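Local coordinates for decaprenyl diphosphate synthase (Rhodobacter capsulatus, PDB 3MZV), which probably makes long all-trans prenyl diphosphates for isoprenoid quinone side chains, condensing isopentenyl diphosphate with an allylic primer in the presence of magnesium, at residues A187-V190 and G191-G195; G237-R241 and E242-T246. All coordinates share one frame; numbering follows the deposited sequence.

Contact 1 (A187-V190 and G191-G195)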
loop_
_atom_site.group_PDB
_atom_site.type_symbol
_atom_site.label_atom_id
_atom_site.label_comp_id
_atom_site.label_asym_id
_atom_site.label_seq_id
_atom_site.Cartn_x
_atom_site.Cartn_y
_atom_site.Cartn_z
ATOM N N ALA B 187 11.869 3.991 -12.738
ATOM C CA ALA B 187 12.940 4.784 -12.131
ATOM C C ALA B 187 13.708 5.590 -13.168
ATOM O O ALA B 187 13.948 6.791 -12.964
ATOM C CB ALA B 187 13.935 3.916 -11.287
ATOM N N THR B 188 14.111 4.940 -14.264
ATOM C CA THR B 188 14.899 5.598 -15.267
ATOM C C THR B 188 14.029 6.546 -16.073
ATOM O O THR B 188 14.443 7.671 -16.316
ATOM C CB THR B 188 15.612 4.586 -16.216
ATOM O OG1 THR B 188 14.666 3.663 -16.730
ATOM C CG2 THR B 188 16.673 3.834 -15.438
ATOM N N GLU B 189 12.844 6.097 -16.446
ATOM C CA GLU B 189 11.915 6.901 -17.219
ATOM C C GLU B 189 11.601 8.251 -16.533
ATOM O O GLU B 189 11.593 9.277 -17.179
ATOM C CB GLU B 189 10.612 6.142 -17.396
ATOM C CG GLU B 189 9.583 6.819 -18.314
ATOM C CD GLU B 189 8.281 6.032 -18.563
ATOM O OE1 GLU B 189 7.823 5.271 -17.701
ATOM O OE2 GLU B 189 7.709 6.192 -19.671
ATOM N N VAL B 190 11.326 8.229 -15.232
ATOM C CA VAL B 190 10.928 9.457 -14.524
ATOM C C VAL B 190 12.097 10.394 -14.408
ATOM O O VAL B 190 11.908 11.593 -14.376
ATOM C CB VAL B 190 10.267 9.236 -13.166
ATOM C CG1 VAL B 190 8.982 8.478 -13.365
ATOM C CG2 VAL B 190 11.200 8.586 -12.176
ATOM N N GLY B 191 13.318 9.864 -14.362
ATOM C CA GLY B 191 14.495 10.722 -14.364
ATOM C C GLY B 191 14.647 11.466 -15.703
ATOM O O GLY B 191 15.022 12.640 -15.745
ATOM N N GLY B 192 14.454 10.759 -16.812
ATOM C CA GLY B 192 14.404 11.414 -18.103
ATOM C C GLY B 192 13.304 12.478 -18.198
ATOM O O GLY B 192 13.500 13.559 -18.765
ATOM N N ILE B 193 12.139 12.182 -17.668
ATOM C CA ILE B 193 11.004 13.126 -17.769
ATOM C C ILE B 193 11.228 14.356 -16.938
ATOM O O ILE B 193 11.003 15.481 -17.392
ATOM C CB ILE B 193 9.671 12.464 -17.364
ATOM C CG1 ILE B 193 9.317 11.405 -18.407
ATOM C CG2 ILE B 193 8.551 13.521 -17.137
ATOM C CD1 ILE B 193 8.135 10.458 -18.021
ATOM N N ILE B 194 11.694 14.177 -15.708
ATOM C CA ILE B 194 11.895 15.316 -14.859
ATOM C C ILE B 194 12.969 16.261 -15.449
ATOM O O ILE B 194 12.924 17.493 -15.237
ATOM C CB ILE B 194 12.184 14.929 -13.400
ATOM C CG1 ILE B 194 11.725 16.006 -12.432
ATOM C CG2 ILE B 194 13.663 14.680 -13.184
ATOM C CD1 ILE B 194 10.125 16.165 -12.299
ATOM N N GLY B 195 13.918 15.687 -16.165
ATOM C CA GLY B 195 14.963 16.442 -16.842
ATOM C C GLY B 195 14.552 16.991 -18.204
ATOM O O GLY B 195 15.350 17.601 -18.891
#
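Ile193 lies along Glu189, four residues earlier, on the last turns of helix 169-194, and its side chain follows the backbone bond that joins the same two residues. Ile193 N donates to Glu189 O over 3.0 Å, with the donor lying modestly out of the carbonyl plane. From there the isoleucine can be traced outward. Its CB stands 3.7 Å from Glu189 O. With CG1 beside the backbone N and anti to the carbonyl carbon (chi1 -68°), that branch is carried back over the preceding turn, bringing CG1 to 3.3 Å from Glu189 O. The nearly straight second torsion (169°) then keeps CD1 3.7 Å from Glu189 O and brings it within 3.9 Å of Glu189 CG, where the two chains run alongside each other in the same direction. Between the side chains it is the methylene CG of Glu189 that is touched. Val202 of helix 199-224 and Ile143 of helix 138-161 touch both side chains.

The neighbouring turn bonds differ in quality. Gly192 N meets Thr188 O at 3.1 Å and 167°, and Ile194 N reaches Val190 O at 2.9 Å. Gly191 N, by contrast, is only weakly bonded to Ala187 O at 3.4 Å, and that carbonyl also accepts from Thr61 OG1. Thr188 OG1 is held by Leu205 O on helix 199-224, while Val190 and Ile194 face helix 74-96 through Leu78.

Four successive i to i+4 bonds show that alpha-helical geometry persists across Gly191 and Gly192 despite the adjacent glycines. The backbone N-H groups of Gly191 to Ile194 are used within the helix, that of Gly191 only weakly, while the aliphatic branches, with the hydrocarbon stem of Glu189, are turned to the helices packed around it.

Contact 2 (G237-R241 and E242-T246)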
loop_
_atom_site.group_PDB
_atom_site.type_symbol
_atom_site.label_atom_id
_atom_site.label_comp_id
_atom_site.label_asym_id
_atom_site.label_seq_id
_atom_site.Cartn_x
_atom_site.Cartn_y
_atom_site.Cartn_z
ATOM N N GLY B 237 17.849 -22.835 -3.358
ATOM C CA GLY B 237 16.746 -23.708 -3.004
ATOM C C GLY B 237 15.449 -23.066 -2.580
ATOM O O GLY B 237 14.464 -23.782 -2.444
ATOM N N ASP B 238 15.416 -21.742 -2.361
ATOM C CA ASP B 238 14.180 -21.103 -1.898
ATOM C C ASP B 238 13.065 -21.166 -2.938
ATOM O O ASP B 238 11.909 -21.403 -2.605
ATOM C CB ASP B 238 14.391 -19.617 -1.537
ATOM C CG ASP B 238 15.220 -19.409 -0.262
ATOM O OD1 ASP B 238 15.419 -20.367 0.530
ATOM O OD2 ASP B 238 15.658 -18.250 -0.054
ATOM N N ASP B 239 13.382 -20.894 -4.199
ATOM C CA ASP B 239 12.338 -20.872 -5.203
ATOM C C ASP B 239 11.750 -22.282 -5.367
ATOM O O ASP B 239 10.529 -22.445 -5.577
ATOM C CB ASP B 239 12.885 -20.382 -6.549
ATOM C CG ASP B 239 13.233 -18.902 -6.540
ATOM O OD1 ASP B 239 12.818 -18.193 -5.592
ATOM O OD2 ASP B 239 13.936 -18.459 -7.460
ATOM N N PHE B 240 12.632 -23.278 -5.264
ATOM C CA PHE B 240 12.237 -24.690 -5.399
ATOM C C PHE B 240 11.265 -25.053 -4.253
ATOM O O PHE B 240 10.166 -25.505 -4.488
ATOM C CB PHE B 240 13.458 -25.588 -5.365
ATOM C CG PHE B 240 13.142 -27.053 -5.603
ATOM C CD1 PHE B 240 12.705 -27.503 -6.841
ATOM C CD2 PHE B 240 13.327 -27.970 -4.599
ATOM C CE1 PHE B 240 12.409 -28.868 -7.038
ATOM C CE2 PHE B 240 13.057 -29.319 -4.780
ATOM C CZ PHE B 240 12.589 -29.764 -6.005
ATOM N N ARG B 241 11.675 -24.783 -3.021
ATOM C CA ARG B 241 10.755 -24.946 -1.839
ATOM C C ARG B 241 9.411 -24.244 -1.994
ATOM O O ARG B 241 8.368 -24.802 -1.635
ATOM C CB ARG B 241 11.464 -24.488 -0.568
ATOM C CG ARG B 241 12.641 -25.420 -0.231
ATOM C CD ARG B 241 13.489 -25.006 1.009
ATOM N NE ARG B 241 14.816 -25.632 0.877
ATOM C CZ ARG B 241 15.968 -25.004 0.609
ATOM N NH1 ARG B 241 16.040 -23.675 0.511
ATOM N NH2 ARG B 241 17.083 -25.733 0.462
ATOM N N GLU B 242 9.401 -23.028 -2.537
ATOM C CA GLU B 242 8.157 -22.309 -2.743
ATOM C C GLU B 242 7.433 -22.695 -4.020
ATOM O O GLU B 242 6.362 -22.159 -4.326
ATOM C CB GLU B 242 8.411 -20.804 -2.741
ATOM C CG GLU B 242 9.171 -20.368 -1.529
ATOM C CD GLU B 242 8.619 -19.115 -0.964
ATOM O OE1 GLU B 242 8.658 -18.095 -1.710
ATOM O OE2 GLU B 242 8.137 -19.167 0.211
ATOM N N ARG B 243 8.029 -23.621 -4.784
ATOM C CA ARG B 243 7.384 -24.184 -5.953
ATOM C C ARG B 243 7.081 -23.136 -6.997
ATOM O O ARG B 243 6.105 -23.243 -7.762
ATOM C CB ARG B 243 6.170 -25.006 -5.550
ATOM C CG ARG B 243 6.558 -26.063 -4.516
ATOM C CD ARG B 243 5.463 -26.396 -3.522
ATOM N NE ARG B 243 4.270 -26.919 -4.183
ATOM C CZ ARG B 243 3.131 -27.194 -3.560
ATOM N NH1 ARG B 243 2.102 -27.658 -4.254
ATOM N NH2 ARG B 243 3.020 -26.997 -2.251
ATOM N N LYS B 244 7.954 -22.131 -7.068
ATOM C CA LYS B 244 7.831 -21.096 -8.093
ATOM C C LYS B 244 8.205 -21.631 -9.467
ATOM O O LYS B 244 9.118 -22.427 -9.597
ATOM C CB LYS B 244 8.684 -19.853 -7.751
ATOM C CG LYS B 244 8.136 -19.072 -6.570
ATOM C CD LYS B 244 9.008 -17.861 -6.191
ATOM C CE LYS B 244 8.371 -17.140 -4.961
ATOM N NZ LYS B 244 9.160 -15.932 -4.540
ATOM N N LEU B 245 7.469 -21.208 -10.492
ATOM C CA LEU B 245 7.803 -21.561 -11.872
ATOM C C LEU B 245 8.693 -20.454 -12.439
ATOM O O LEU B 245 8.182 -19.414 -12.916
ATOM C CB LEU B 245 6.554 -21.768 -12.725
ATOM C CG LEU B 245 6.007 -23.201 -12.663
ATOM C CD1 LEU B 245 7.033 -24.176 -13.333
ATOM C CD2 LEU B 245 5.689 -23.644 -11.228
ATOM N N THR B 246 10.018 -20.662 -12.302
ATOM C CA THR B 246 11.016 -19.756 -12.878
ATOM C C THR B 246 11.651 -20.397 -14.101
ATOM O O THR B 246 11.563 -21.615 -14.269
ATOM C CB THR B 246 12.080 -19.369 -11.816
ATOM O OG1 THR B 246 12.800 -20.507 -11.358
ATOM C CG2 THR B 246 11.412 -18.643 -10.594
HETATM O O HOH W 1 14.644 -19.689 -9.654
#
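Asp239 accepts from Lys244 N through its carbonyl O at 3.0 Å, and Arg243 N donates to Phe240 O at 2.9 Å. With the positive phi of Arg243 (62°), this pair defines a Schellman motif ending helix 238-241. The two bonds are unlike: Lys244 N lies only moderately off the plane of its carbonyl, whereas Arg243 N sits well above that of Phe240, whose O also receives Gln273 NE2. Glu242 N is satisfied one turn back by Asp238 O, at 3.0 Å.

The carboxylate oxygens of Asp239 differ. OD2 accepts a hydrogen bond from a water at 2.6 Å, which in turn accepts from OG1 of Thr246, at the N-cap position of helix 247-254 but making no side-chain capping bond. The Lys244 chain, CG beside its backbone N (chi1 -70°) and straight beyond, passes CD 3.9 Å from Asp239 OD1. Lys244 NZ stays beyond salt-bridge range of Asp239 and pairs instead with Glu242 OE1 at 3.6 Å. Arg241 NH1 bridges to Asp238 OD1 in the guanidinium plane (3.4 Å), while Gly237 O lies above one face, toward its rim.

Around the turn, Arg243 NE is bound by Ile268 O of helix 258-270, and Phe240 packs against that helix and helix 277-287. Asp239 N bonds to Asp224 at the end of helix 199-224, where this family carries its second aspartate-rich motif.

Following the chain from the N terminus, contact 1 comes first, in the final turns of helix 169-194, and contact 2 follows some forty residues later. Each is local, within one continuous stretch, so neither closes a long loop; they run in series without nesting or crossing. Helix 199-224 connects their surroundings: its first turns, with Val202 and Leu205, meet contact 1, while its far end, with Asp221 and Asp224, meets contact 2. The contact centres are 34 Å apart on opposite sides of the chain's centre. Contact 1 accordingly joins helices 56-67, 74-96 and 138-161 to one end of that helix, and contact 2 joins helices 258-270 and 277-287 to the other.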